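Local structure of aminoglycoside phosphotransferase (Streptomyces rimosus, 6FUC) at residues L11-G16 with D75-A80; V60-T65 with H118-E123; S101-A106 with A227-T232. The protein probably confers streptomycin resistance by transferring a phosphate from ATP to the 3''-hydroxyl group of the antibiotic. All blocks are in the same frame, centred on the assembly; numbering follows the deposited sequence. Where two conformers were deposited one is given.

Interaction 1: L11-G16 with D75-A80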
ATOM      1  N   LEU A  11      23.569  -4.051  -3.300  1.00 10.01           N
ATOM      2  CA  LEU A  11      23.041  -4.008  -4.637  1.00  9.96           C
ATOM      3  C   LEU A  11      24.111  -4.225  -5.715  1.00 10.03           C
ATOM      4  O   LEU A  11      23.844  -4.784  -6.770  1.00 10.89           O
ATOM      5  CB  LEU A  11      22.307  -2.723  -4.883  1.00 11.54           C
ATOM      6  CG  LEU A  11      21.119  -2.440  -3.953  1.00 11.98           C
ATOM      7  CD1 LEU A  11      20.444  -1.151  -4.338  1.00 13.73           C
ATOM      8  CD2 LEU A  11      20.151  -3.621  -3.855  1.00 13.90           C
ATOM      9  N   ARG A  12      25.337  -3.766  -5.418  1.00  9.78           N
ATOM     10  CA  ARG A  12      26.436  -3.902  -6.299  1.00 10.62           C
ATOM     11  C   ARG A  12      27.101  -5.245  -6.247  1.00 10.48           C
ATOM     12  O   ARG A  12      28.016  -5.501  -7.061  1.00 12.43           O
ATOM     13  CB  ARG A  12      27.450  -2.776  -6.079  1.00 12.48           C
ATOM     14  CG  ARG A  12      26.917  -1.403  -6.458  1.00 14.02           C
ATOM     15  CD  ARG A  12      27.809  -0.262  -6.027  1.00 16.29           C
ATOM     16  NE  ARG A  12      27.242   1.026  -6.484  1.00 18.50           N
ATOM     17  CZ  ARG A  12      27.527   2.219  -5.987  1.00 20.52           C
ATOM     18  NH1 ARG A  12      28.309   2.338  -4.911  1.00 25.01           N
ATOM     19  NH2 ARG A  12      27.013   3.314  -6.542  1.00 22.31           N
ATOM     20  N   ALA A  13      26.674  -6.135  -5.373  1.00 10.20           N
ATOM     21  CA  ALA A  13      27.418  -7.344  -5.104  1.00 10.94           C
ATOM     22  C   ALA A  13      27.594  -8.231  -6.322  1.00 12.51           C
ATOM     23  O   ALA A  13      28.602  -8.927  -6.429  1.00 19.65           O
ATOM     24  CB  ALA A  13      26.833  -8.159  -3.968  1.00 11.23           C
ATOM     25  N   ASP A  14      26.632  -8.261  -7.241  1.00 10.72           N
ATOM     26  CA  ASP A  14      26.766  -9.087  -8.417  1.00 12.21           C
ATOM     27  C   ASP A  14      27.621  -8.491  -9.523  1.00 10.98           C
ATOM     28  O   ASP A  14      27.897  -9.148 -10.505  1.00 13.69           O
ATOM     29  CB  ASP A  14      25.430  -9.439  -9.000  1.00 14.58           C
ATOM     30  CG  ASP A  14      24.675  -8.229  -9.463  1.00 15.55           C
ATOM     31  OD1 ASP A  14      24.148  -7.522  -8.612  0.50 15.29           O
ATOM     32  OD2 ASP A  14      24.914  -7.623 -10.618  0.50 13.40           O
ATOM     33  N   GLY A  15      28.076  -7.267  -9.366  1.00 10.98           N
ATOM     34  CA  GLY A  15      28.936  -6.639 -10.372  1.00 14.33           C
ATOM     35  C   GLY A  15      28.219  -6.273 -11.649  1.00 18.86           C
ATOM     36  O   GLY A  15      28.890  -5.984 -12.646  1.00 28.55           O
ATOM     37  N   GLY A  16      26.902  -6.149 -11.632  1.00 19.82           N
ATOM     38  CA  GLY A  16      26.243  -5.842 -12.930  1.00 28.57           C
ATOM     39  C   GLY A  16      26.407  -4.471 -13.534  1.00 29.38           C
ATOM     40  O   GLY A  16      25.948  -4.255 -14.659  1.00 30.86           O
ATOM     41  N   ASP A  75      15.853 -10.947  -6.627  1.00  7.77           N
ATOM     42  CA  ASP A  75      16.909 -11.419  -5.718  1.00  7.72           C
ATOM     43  C   ASP A  75      16.551 -10.970  -4.296  1.00  7.39           C
ATOM     44  O   ASP A  75      15.753 -10.060  -4.090  1.00  8.34           O
ATOM     45  CB  ASP A  75      18.295 -10.966  -6.136  1.00  8.67           C
ATOM     46  CG  ASP A  75      19.431 -11.909  -5.682  1.00  8.88           C
ATOM     47  OD1 ASP A  75      19.149 -12.931  -5.007  1.00  9.89           O
ATOM     48  OD2 ASP A  75      20.602 -11.560  -5.995  1.00  9.44           O
ATOM     49  N   TRP A  76      17.235 -11.605  -3.353  1.00  8.21           N
ATOM     50  CA  TRP A  76      17.132 -11.340  -1.930  1.00  8.73           C
ATOM     51  C   TRP A  76      18.534 -11.432  -1.350  1.00  8.66           C
ATOM     52  O   TRP A  76      19.175 -12.466  -1.571  1.00  9.24           O
ATOM     53  CB  TRP A  76      16.199 -12.402  -1.270  1.00  9.50           C
ATOM     54  CG  TRP A  76      16.262 -12.376   0.229  1.00  9.82           C
ATOM     55  CD1 TRP A  76      16.823 -13.298   1.050  1.00 11.94           C
ATOM     56  CD2 TRP A  76      15.666 -11.386   1.082  1.00  9.60           C
ATOM     57  NE1 TRP A  76      16.653 -12.933   2.360  1.00 12.15           N
ATOM     58  CE2 TRP A  76      15.971 -11.747   2.399  1.00 11.36           C
ATOM     59  CE3 TRP A  76      14.895 -10.213   0.868  1.00 10.00           C
ATOM     60  CZ2 TRP A  76      15.484 -11.027   3.487  1.00 12.09           C
ATOM     61  CZ3 TRP A  76      14.465  -9.512   1.940  1.00 11.42           C
ATOM     62  CH2 TRP A  76      14.766  -9.907   3.216  1.00 12.07           C
ATOM     63  N   ARG A  77      19.000 -10.370  -0.736  1.00  8.16           N
ATOM     64  CA  ARG A  77      20.402 -10.248  -0.343  1.00  8.88           C
ATOM     65  C   ARG A  77      20.460  -9.779   1.091  1.00  9.37           C
ATOM     66  O   ARG A  77      19.714  -8.855   1.467  1.00 11.69           O
ATOM     67  CB  ARG A  77      21.103  -9.262  -1.274  1.00  9.04           C
ATOM     68  CG  ARG A  77      21.112  -9.726  -2.711  1.00  9.05           C
ATOM     69  CD  ARG A  77      21.914  -8.816  -3.610  1.00  9.42           C
ATOM     70  NE  ARG A  77      21.798  -9.264  -4.982  1.00  9.02           N
ATOM     71  CZ  ARG A  77      22.257  -8.624  -6.028  1.00  8.85           C
ATOM     72  NH1 ARG A  77      22.960  -7.503  -5.879  1.00 10.61           N
ATOM     73  NH2 ARG A  77      22.037  -9.089  -7.211  1.00 10.96           N
ATOM     74  N   VAL A  78      21.347 -10.391   1.882  1.00  9.68           N
ATOM     75  CA  VAL A  78      21.416 -10.064   3.283  1.00 11.79           C
ATOM     76  C   VAL A  78      22.864  -9.904   3.695  1.00 13.04           C
ATOM     77  O   VAL A  78      23.783 -10.539   3.167  1.00 15.95           O
ATOM     78  CB  VAL A  78      20.777 -11.134   4.184  1.00 14.27           C
ATOM     79  CG1 VAL A  78      19.337 -11.262   3.827  0.70 12.29           C
ATOM     80  CG2 VAL A  78      21.447 -12.497   4.098  0.70 21.32           C
ATOM     81  N   GLY A  79      23.125  -9.006   4.644  1.00 16.01           N
ATOM     82  CA  GLY A  79      24.418  -8.920   5.293  1.00 20.12           C
ATOM     83  C   GLY A  79      24.273  -8.307   6.659  1.00 16.55           C
ATOM     84  O   GLY A  79      23.184  -8.108   7.134  1.00 16.84           O
ATOM     85  N   ALA A  80      25.399  -7.933   7.261  1.00 21.06           N
ATOM     86  CA  ALA A  80      25.405  -7.357   8.583  1.00 22.90           C
ATOM     87  C   ALA A  80      24.622  -6.056   8.784  1.00 24.74           C
ATOM     88  O   ALA A  80      24.077  -5.776   9.885  1.00 28.85           O
ATOM     89  CB  ALA A  80      26.856  -7.184   9.002  1.00 27.50           C
TER

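Interaction 2: V60-T65 with H118-E123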
ATOM      1  N   VAL A  60       5.240 -10.742  -2.286  1.00  6.98           N
ATOM      2  CA  VAL A  60       5.407 -10.541  -3.731  1.00  7.22           C
ATOM      3  C   VAL A  60       5.500 -11.909  -4.411  1.00  7.25           C
ATOM      4  O   VAL A  60       4.847 -12.174  -5.435  1.00  7.77           O
ATOM      5  CB  VAL A  60       6.679  -9.715  -4.017  1.00  7.29           C
ATOM      6  CG1 VAL A  60       6.947  -9.629  -5.508  1.00  8.57           C
ATOM      7  CG2 VAL A  60       6.590  -8.314  -3.396  1.00  8.76           C
ATOM      8  N   SER A  61       6.373 -12.793  -3.843  1.00  7.29           N
ATOM      9  CA  SER A  61       6.510 -14.093  -4.451  1.00  8.19           C
ATOM     10  C   SER A  61       5.230 -14.901  -4.444  1.00  7.59           C
ATOM     11  O   SER A  61       4.885 -15.567  -5.418  1.00  8.63           O
ATOM     12  CB  SER A  61       7.631 -14.816  -3.753  1.00 10.46           C
ATOM     13  OG  SER A  61       7.705 -16.021  -4.075  0.33 11.14           O
ATOM     14  N   TRP A  62       4.481 -14.874  -3.343  1.00  6.97           N
ATOM     15  CA  TRP A  62       3.217 -15.587  -3.298  1.00  7.28           C
ATOM     16  C   TRP A  62       2.233 -15.012  -4.315  1.00  7.11           C
ATOM     17  O   TRP A  62       1.545 -15.773  -5.023  1.00  7.56           O
ATOM     18  CB  TRP A  62       2.635 -15.586  -1.891  1.00  7.15           C
ATOM     19  CG  TRP A  62       1.325 -16.256  -1.792  1.00  6.83           C
ATOM     20  CD1 TRP A  62       1.076 -17.598  -1.724  1.00  7.58           C
ATOM     21  CD2 TRP A  62       0.016 -15.639  -1.814  1.00  7.02           C
ATOM     22  NE1 TRP A  62      -0.257 -17.838  -1.671  1.00  7.55           N
ATOM     23  CE2 TRP A  62      -0.942 -16.655  -1.699  1.00  7.42           C
ATOM     24  CE3 TRP A  62      -0.413 -14.319  -1.859  1.00  7.68           C
ATOM     25  CZ2 TRP A  62      -2.306 -16.375  -1.635  1.00  7.70           C
ATOM     26  CZ3 TRP A  62      -1.777 -14.048  -1.827  1.00  8.04           C
ATOM     27  CH2 TRP A  62      -2.670 -15.078  -1.722  1.00  8.19           C
ATOM     28  N   LEU A  63       2.143 -13.693  -4.384  1.00  7.04           N
ATOM     29  CA  LEU A  63       1.157 -13.103  -5.317  1.00  7.19           C
ATOM     30  C   LEU A  63       1.446 -13.481  -6.736  1.00  7.83           C
ATOM     31  O   LEU A  63       0.509 -13.601  -7.556  1.00  8.13           O
ATOM     32  CB  LEU A  63       1.068 -11.584  -5.146  1.00  8.08           C
ATOM     33  CG  LEU A  63      -0.150 -10.942  -5.794  1.00  8.22           C
ATOM     34  CD1 LEU A  63      -1.432 -11.297  -5.072  1.00  8.99           C
ATOM     35  CD2 LEU A  63      -0.002  -9.458  -5.859  1.00 10.80           C
ATOM     36  N   SER A  64       2.718 -13.719  -7.072  1.00  8.34           N
ATOM     37  CA  SER A  64       3.077 -14.149  -8.410  1.00  9.68           C
ATOM     38  C   SER A  64       2.466 -15.507  -8.766  1.00 10.15           C
ATOM     39  O   SER A  64       2.523 -15.888  -9.934  1.00 12.57           O
ATOM     40  CB  SER A  64       4.608 -14.235  -8.569  1.00 11.10           C
ATOM     41  OG  SER A  64       5.194 -15.391  -8.014  0.50 14.56           O
ATOM     42  N   THR A  65       1.950 -16.247  -7.792  1.00  8.46           N
ATOM     43  CA  THR A  65       1.310 -17.549  -8.042  1.00  8.63           C
ATOM     44  C   THR A  65      -0.223 -17.444  -8.089  1.00  8.00           C
ATOM     45  O   THR A  65      -0.904 -18.462  -8.269  1.00  9.03           O
ATOM     46  CB  THR A  65       1.689 -18.583  -6.987  1.00  8.94           C
ATOM     47  OG1 THR A  65       1.029 -18.318  -5.733  1.00  8.76           O
ATOM     48  CG2 THR A  65       3.161 -18.701  -6.759  1.00  9.28           C
ATOM     49  N   HIS A 118      -9.446  -8.995  -4.432  1.00  9.45           N
ATOM     50  CA  HIS A 118     -10.354  -9.229  -3.350  1.00 10.80           C
ATOM     51  C   HIS A 118     -11.263 -10.503  -3.534  1.00 11.31           C
ATOM     52  O   HIS A 118     -12.188 -10.758  -2.735  1.00 12.48           O
ATOM     53  CB  HIS A 118     -11.257  -8.042  -3.121  1.00  8.83           C
ATOM     54  CG  HIS A 118     -10.571  -6.827  -2.564  1.00  7.86           C
ATOM     55  ND1 HIS A 118     -11.290  -5.741  -2.140  1.00  8.49           N
ATOM     56  CD2 HIS A 118      -9.273  -6.546  -2.305  1.00  8.11           C
ATOM     57  CE1 HIS A 118     -10.467  -4.831  -1.670  1.00  8.15           C
ATOM     58  NE2 HIS A 118      -9.214  -5.282  -1.778  1.00  8.42           N
ATOM     59  N   GLU A 119     -11.091 -11.216  -4.566  1.00 10.16           N
ATOM     60  CA  GLU A 119     -11.749 -12.491  -4.751  1.00 11.98           C
ATOM     61  C   GLU A 119     -10.829 -13.648  -4.503  1.00 11.68           C
ATOM     62  O   GLU A 119     -11.330 -14.784  -4.460  1.00 14.41           O
ATOM     63  CB  GLU A 119     -12.402 -12.563  -6.152  1.00 14.69           C
ATOM     64  CG  GLU A 119     -13.680 -11.726  -6.127  1.00 18.27           C
ATOM     65  CD  GLU A 119     -14.391 -11.686  -7.454  1.00 23.06           C
ATOM     66  OE1 GLU A 119     -13.881 -12.181  -8.450  1.00 33.25           O
ATOM     67  OE2 GLU A 119     -15.467 -11.105  -7.536  1.00 28.55           O
ATOM     68  N   LEU A 120      -9.540 -13.440  -4.241  1.00  9.88           N
ATOM     69  CA  LEU A 120      -8.717 -14.561  -3.786  1.00  9.60           C
ATOM     70  C   LEU A 120      -9.314 -15.132  -2.507  1.00 10.18           C
ATOM     71  O   LEU A 120      -9.778 -14.386  -1.666  1.00 12.48           O
ATOM     72  CB  LEU A 120      -7.290 -14.108  -3.522  1.00  9.80           C
ATOM     73  CG  LEU A 120      -6.495 -13.657  -4.759  1.00 10.77           C
ATOM     74  CD1 LEU A 120      -5.116 -13.247  -4.319  1.00 10.73           C
ATOM     75  CD2 LEU A 120      -6.457 -14.732  -5.824  1.00 11.67           C
ATOM     76  N   PRO A 121      -9.346 -16.457  -2.316  1.00 10.07           N
ATOM     77  CA  PRO A 121      -9.985 -17.001  -1.120  1.00  9.64           C
ATOM     78  C   PRO A 121      -9.240 -16.663   0.152  1.00  8.58           C
ATOM     79  O   PRO A 121      -8.101 -17.045   0.309  1.00  9.30           O
ATOM     80  CB  PRO A 121     -10.002 -18.522  -1.390  1.00 11.80           C
ATOM     81  CG  PRO A 121      -8.964 -18.714  -2.429  1.00 16.60           C
ATOM     82  CD  PRO A 121      -8.901 -17.486  -3.236  1.00 11.10           C
ATOM     83  N   PRO A 122      -9.841 -15.896   1.048  1.00  8.71           N
ATOM     84  CA  PRO A 122      -8.999 -15.324   2.101  1.00  9.68           C
ATOM     85  C   PRO A 122      -8.428 -16.326   3.050  1.00  9.19           C
ATOM     86  O   PRO A 122      -7.333 -16.134   3.607  1.00 10.45           O
ATOM     87  CB  PRO A 122      -9.908 -14.291   2.783  1.00 11.93           C
ATOM     88  CG  PRO A 122     -11.214 -14.612   2.388  1.00 16.51           C
ATOM     89  CD  PRO A 122     -11.196 -15.320   1.071  1.00 10.56           C
ATOM     90  N   GLU A 123      -9.163 -17.420   3.280  1.00  9.48           N
ATOM     91  CA  GLU A 123      -8.687 -18.476   4.196  1.00 11.18           C
ATOM     92  C   GLU A 123      -7.450 -19.199   3.629  1.00 12.18           C
ATOM     93  O   GLU A 123      -6.761 -19.859   4.418  1.00 16.52           O
ATOM     94  CB  GLU A 123      -9.793 -19.469   4.515  1.00 13.47           C
ATOM     95  CG  GLU A 123     -10.165 -20.464   3.453  1.00 15.36           C
ATOM     96  CD  GLU A 123     -10.877 -19.954   2.198  1.00 14.54           C
ATOM     97  OE1 GLU A 123     -11.226 -18.746   2.061  1.00 15.54           O
ATOM     98  OE2 GLU A 123     -11.169 -20.859   1.365  1.00 17.13           O
TER

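Interaction 3: S101-A106 with A227-T232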
ATOM      1  N   SER A 101      -8.583  13.149 -16.067  1.00 14.82           N
ATOM      2  CA  SER A 101      -9.276  12.385 -17.161  1.00 14.71           C
ATOM      3  C   SER A 101      -8.687  10.974 -17.351  1.00 13.85           C
ATOM      4  O   SER A 101      -9.415  10.017 -17.581  1.00 13.98           O
ATOM      5  CB  SER A 101      -9.295  13.080 -18.557  1.00 13.80           C
ATOM      6  OG  SER A 101     -10.118  12.292 -19.583  1.00 15.62           O
ATOM      7  N   MET A 102      -7.400  10.851 -17.198  1.00 12.87           N
ATOM      8  CA  MET A 102      -6.763   9.535 -17.229  1.00 11.70           C
ATOM      9  C   MET A 102      -7.281   8.649 -16.081  1.00 11.49           C
ATOM     10  O   MET A 102      -7.543   7.463 -16.315  1.00 12.23           O
ATOM     11  CB  MET A 102      -5.267   9.698 -17.080  1.00 11.59           C
ATOM     12  CG  MET A 102      -4.445  10.183 -18.304  0.70 11.39           C
ATOM     13  SD  MET A 102      -2.765  10.752 -17.916  0.70 12.09           S
ATOM     14  CE  MET A 102      -1.950   9.209 -17.605  0.70 12.61           C
ATOM     15  N   LEU A 103      -7.372   9.209 -14.871  1.00 11.53           N
ATOM     16  CA  LEU A 103      -7.850   8.374 -13.748  1.00 11.79           C
ATOM     17  C   LEU A 103      -9.237   7.970 -13.978  1.00 11.27           C
ATOM     18  O   LEU A 103      -9.655   6.838 -13.647  1.00 13.76           O
ATOM     19  CB  LEU A 103      -7.652   9.119 -12.407  1.00 13.42           C
ATOM     20  CG  LEU A 103      -7.881   8.287 -11.165  1.00 13.49           C
ATOM     21  CD1 LEU A 103      -6.879   7.128 -11.075  1.00 13.73           C
ATOM     22  CD2 LEU A 103      -7.803   9.114  -9.902  1.00 14.77           C
ATOM     23  N   ARG A 104     -10.061   8.890 -14.538  1.00 12.08           N
ATOM     24  CA  ARG A 104     -11.356   8.473 -14.905  1.00 11.44           C
ATOM     25  C   ARG A 104     -11.406   7.359 -15.913  1.00 12.25           C
ATOM     26  O   ARG A 104     -12.161   6.399 -15.800  1.00 13.17           O
ATOM     27  CB  ARG A 104     -12.177   9.696 -15.423  1.00 12.44           C
ATOM     28  CG  ARG A 104     -13.542   9.379 -15.915  1.00 12.71           C
ATOM     29  CD  ARG A 104     -14.389   8.912 -14.809  1.00 13.40           C
ATOM     30  NE  ARG A 104     -15.765   8.672 -15.214  1.00 14.53           N
ATOM     31  CZ  ARG A 104     -16.675   9.584 -15.315  1.00 13.53           C
ATOM     32  NH1 ARG A 104     -16.439  10.860 -15.044  1.00 14.97           N
ATOM     33  NH2 ARG A 104     -17.930   9.242 -15.597  1.00 18.39           N
ATOM     34  N   ALA A 105     -10.519   7.388 -16.907  1.00 13.09           N
ATOM     35  CA  ALA A 105     -10.450   6.277 -17.849  1.00 11.97           C
ATOM     36  C   ALA A 105     -10.092   4.937 -17.163  1.00 13.13           C
ATOM     37  O   ALA A 105     -10.457   3.895 -17.657  1.00 12.83           O
ATOM     38  CB  ALA A 105      -9.394   6.534 -18.954  1.00 13.29           C
ATOM     39  N   ALA A 106      -9.298   4.998 -16.131  1.00 11.19           N
ATOM     40  CA  ALA A 106      -8.840   3.821 -15.403  1.00 10.51           C
ATOM     41  C   ALA A 106      -9.777   3.418 -14.264  1.00 10.43           C
ATOM     42  O   ALA A 106      -9.533   2.405 -13.608  1.00 11.16           O
ATOM     43  CB  ALA A 106      -7.474   4.096 -14.829  1.00  9.99           C
ATOM     44  N   ALA A 227      -9.725   8.061  -0.837  1.00 10.99           N
ATOM     45  CA  ALA A 227      -9.190   9.351  -0.338  1.00 11.43           C
ATOM     46  C   ALA A 227      -8.120   9.869  -1.267  1.00 11.86           C
ATOM     47  O   ALA A 227      -8.069  11.056  -1.543  1.00 13.67           O
ATOM     48  CB  ALA A 227      -8.638   9.119   1.057  1.00 12.31           C
ATOM     49  N   THR A 228      -7.244   8.996  -1.763  1.00 11.23           N
ATOM     50  CA  THR A 228      -6.192   9.483  -2.653  1.00 11.26           C
ATOM     51  C   THR A 228      -6.737   9.878  -4.013  1.00 12.72           C
ATOM     52  O   THR A 228      -6.307  10.854  -4.612  1.00 14.30           O
ATOM     53  CB  THR A 228      -4.997   8.550  -2.700  1.00 12.28           C
ATOM     54  OG1 THR A 228      -5.370   7.227  -3.172  1.00 11.09           O
ATOM     55  CG2 THR A 228      -4.327   8.449  -1.373  1.00 13.10           C
ATOM     56  N   ALA A 229      -7.757   9.210  -4.492  1.00 11.81           N
ATOM     57  CA  ALA A 229      -8.378   9.665  -5.736  1.00 12.17           C
ATOM     58  C   ALA A 229      -9.117  10.991  -5.586  1.00 14.08           C
ATOM     59  O   ALA A 229      -9.148  11.731  -6.560  1.00 14.15           O
ATOM     60  CB  ALA A 229      -9.397   8.657  -6.185  1.00 12.60           C
ATOM     61  N   ARG A 230      -9.657  11.285  -4.421  1.00 14.53           N
ATOM     62  CA  ARG A 230     -10.310  12.575  -4.213  1.00 16.80           C
ATOM     63  C   ARG A 230      -9.354  13.721  -4.455  1.00 15.77           C
ATOM     64  O   ARG A 230      -9.766  14.772  -4.920  1.00 15.66           O
ATOM     65  CB  ARG A 230     -10.928  12.682  -2.799  1.00 18.98           C
ATOM     66  CG  ARG A 230     -12.246  11.937  -2.602  1.00 25.32           C
ATOM     67  CD  ARG A 230     -13.029  12.131  -1.292  0.50 27.34           C
ATOM     68  NE  ARG A 230     -12.394  11.683  -0.047  0.50 26.25           N
ATOM     69  CZ  ARG A 230     -12.520  10.456   0.489  0.50 23.45           C
ATOM     70  NH1 ARG A 230     -13.213   9.506  -0.145  0.50 26.25           N
ATOM     71  NH2 ARG A 230     -11.930  10.152   1.652  0.50 17.67           N
ATOM     72  N   GLU A 231      -8.056  13.508  -4.214  1.00 15.53           N
ATOM     73  CA  GLU A 231      -7.086  14.543  -4.540  1.00 17.53           C
ATOM     74  C   GLU A 231      -7.019  14.828  -6.026  1.00 16.89           C
ATOM     75  O   GLU A 231      -6.890  15.974  -6.458  1.00 17.51           O
ATOM     76  CB  GLU A 231      -5.695  14.256  -3.982  1.00 22.18           C
ATOM     77  CG  GLU A 231      -5.786  14.059  -2.458  1.00 26.67           C
ATOM     78  N   THR A 232      -7.137  13.811  -6.842  1.00 13.75           N
ATOM     79  CA  THR A 232      -7.179  14.009  -8.282  1.00 14.26           C
ATOM     80  C   THR A 232      -8.468  14.646  -8.754  1.00 14.08           C
ATOM     81  O   THR A 232      -8.428  15.488  -9.689  1.00 15.63           O
ATOM     82  CB  THR A 232      -6.872  12.668  -8.961  1.00 14.02           C
ATOM     83  OG1 THR A 232      -5.573  12.292  -8.560  1.00 16.43           O
ATOM     84  CG2 THR A 232      -6.971  12.764 -10.472  1.00 15.53           C
TER

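Interaction 1: L11-G16 with D75-A80
Arg77 reaches out from the edge strand 73-79 and grips Asp14, in the conformer described here, with both terminal nitrogens on one oxygen: NH1 and NH2 each lie 3.0 Å from Asp14 OD1. Because both bonds go to one oxygen and the carboxylate and guanidinium planes are 64° apart, this is not the flat two-oxygen pair. NH1 takes the anti lone pair of OD1, whereas NH2 comes from above the carboxylate plane. Along the NE side, Asp75 OD2 receives Arg77 NE at 2.8 Å and Arg77 NH2 at 3.1 Å, and lies in the guanidinium plane. Arg77 NH1 also donates to the main chain at the end of helix 4-12, bonding to Leu10 O and, weakly, to Leu11 O at 3.0 Å. Arginine suits this place because its flat head offers N-H groups in several directions, and its chain, extended from CG to NE, carries it to the helix end. The helix gives way to a type I turn from Arg12 to Gly15, whose glycine accepts a positive phi easily, and Asp14 OD2 receives a weak bond from Gly16 N. Leu11 packs instead on Ala42, Cys44 and Leu86 of the sheet. One cation shared by two carboxylates probably offsets their repulsion while Asp14 holds this conformer, Asp14 OD1 and Asp75 OD2 being 6.0 Å apart; the Leu10 and Leu11 carbonyls tie helix to sheet edge.

Interaction 2: V60-T65 with H118-E123
Trp62 and Leu120 advance on each other from opposite directions and meet where Trp62 CH2 and Leu120 CD1 lie 4.0 Å apart. The methyl is oblique to the ring, neither over its face nor at its edge, and the contact, made at the six-membered end of the indole, is apolar. The tryptophan gets there because its CG lies anti to the backbone N (chi1 178°), which sends the long ring system out from the helix toward the loop. Leu120 answers with an extended chain: CD1 lies anti to CA (chi2 -180°), which puts this methyl in front. The same Leu120 CD1 comes within 4.2 Å of Leu63 CD1, and thus the tip of one leucine serves two successive helix residues.

Segment 60-65 lies at the end of helix 50-63, which follows the third strand of the N-terminal sheet as the C-helix does in protein kinases, while 118-123 follows helix 100-117 of the mainly helical lobe. The contact therefore joins the two lobes, in a place probably comparable to the region after the C-helix that meets the larger lobe in protein kinases. Large apolar residues suit such a junction, since they can span a wide gap: the nearest CA atoms, those of Leu63 and Leu120, are 10.1 Å apart.

Trp62 O accepts Thr65 N at 2.8 Å and Thr65 OG1 at 2.7 Å, closing this turn; threonine is apt here because its short hydroxyl can fold back onto the preceding turn. Further apolar partners extend the patch, Pro126 against Trp62, Ile68 and Leu210 against Leu63, and Val185 of strand 184-186 against Leu120.

Interaction 3: S101-A106 with A227-T232
Leu103 lays its CD2 methyl over Thr232, 3.8 Å from Thr232 CG2 and equally close to Thr232 CB, while the same methyl reaches Ala229 CB at 4.1 Å. One branch of the leucine thus bears on two residues three positions apart, which a helix brings onto the same face. Leu103 has its CG anti to the backbone N (chi1 -170°), directing the isobutyl group across the interface. Thr232 presents its methyl by the same relation: CG2 lies anti to its own N, leaving OG1 beside the N. Leu103 and Thr232 cross at a slant, and Leu103 CB adds a looser touch on Thr232 CG2 at 4.2 Å.

The two partners are helices 100-117 and 219-233, both in the larger, mostly helical lobe of this kinase-like fold. Ala229, with its single methyl, keeps that face low, so that the leucine and Trp107 of the other helix can both settle on it; beta-branched Thr232 supplies a compact methyl and also meets Ala100. Ile110, two turns beyond Leu103 on the same helix, packs on it. From the loop at Leu192 comes a third wall, its side chain touching both Leu103 and Thr232, and its backbone N donating to Thr228 OG1.

In the fold
The contacts are spread across both lobes. Interaction 1 lies at the surface of the smaller lobe and is polar, a salt-bridge network with main-chain bonds; interaction 3, on the opposite side of the chain's centre, is buried in the larger lobe and made by van der Waals contact, mainly between methyl groups. Interaction 2, partly buried and apolar, comes between, joining the lobes. Interactions 1 and 2 use neighbouring elements, since strand 73-79 is the next after helix 50-63, and Trp76 packs on that helix; helix 100-117 carries 101-106 and leads into 118-123. Centres of interactions 1 and 3 are about 38 Å apart.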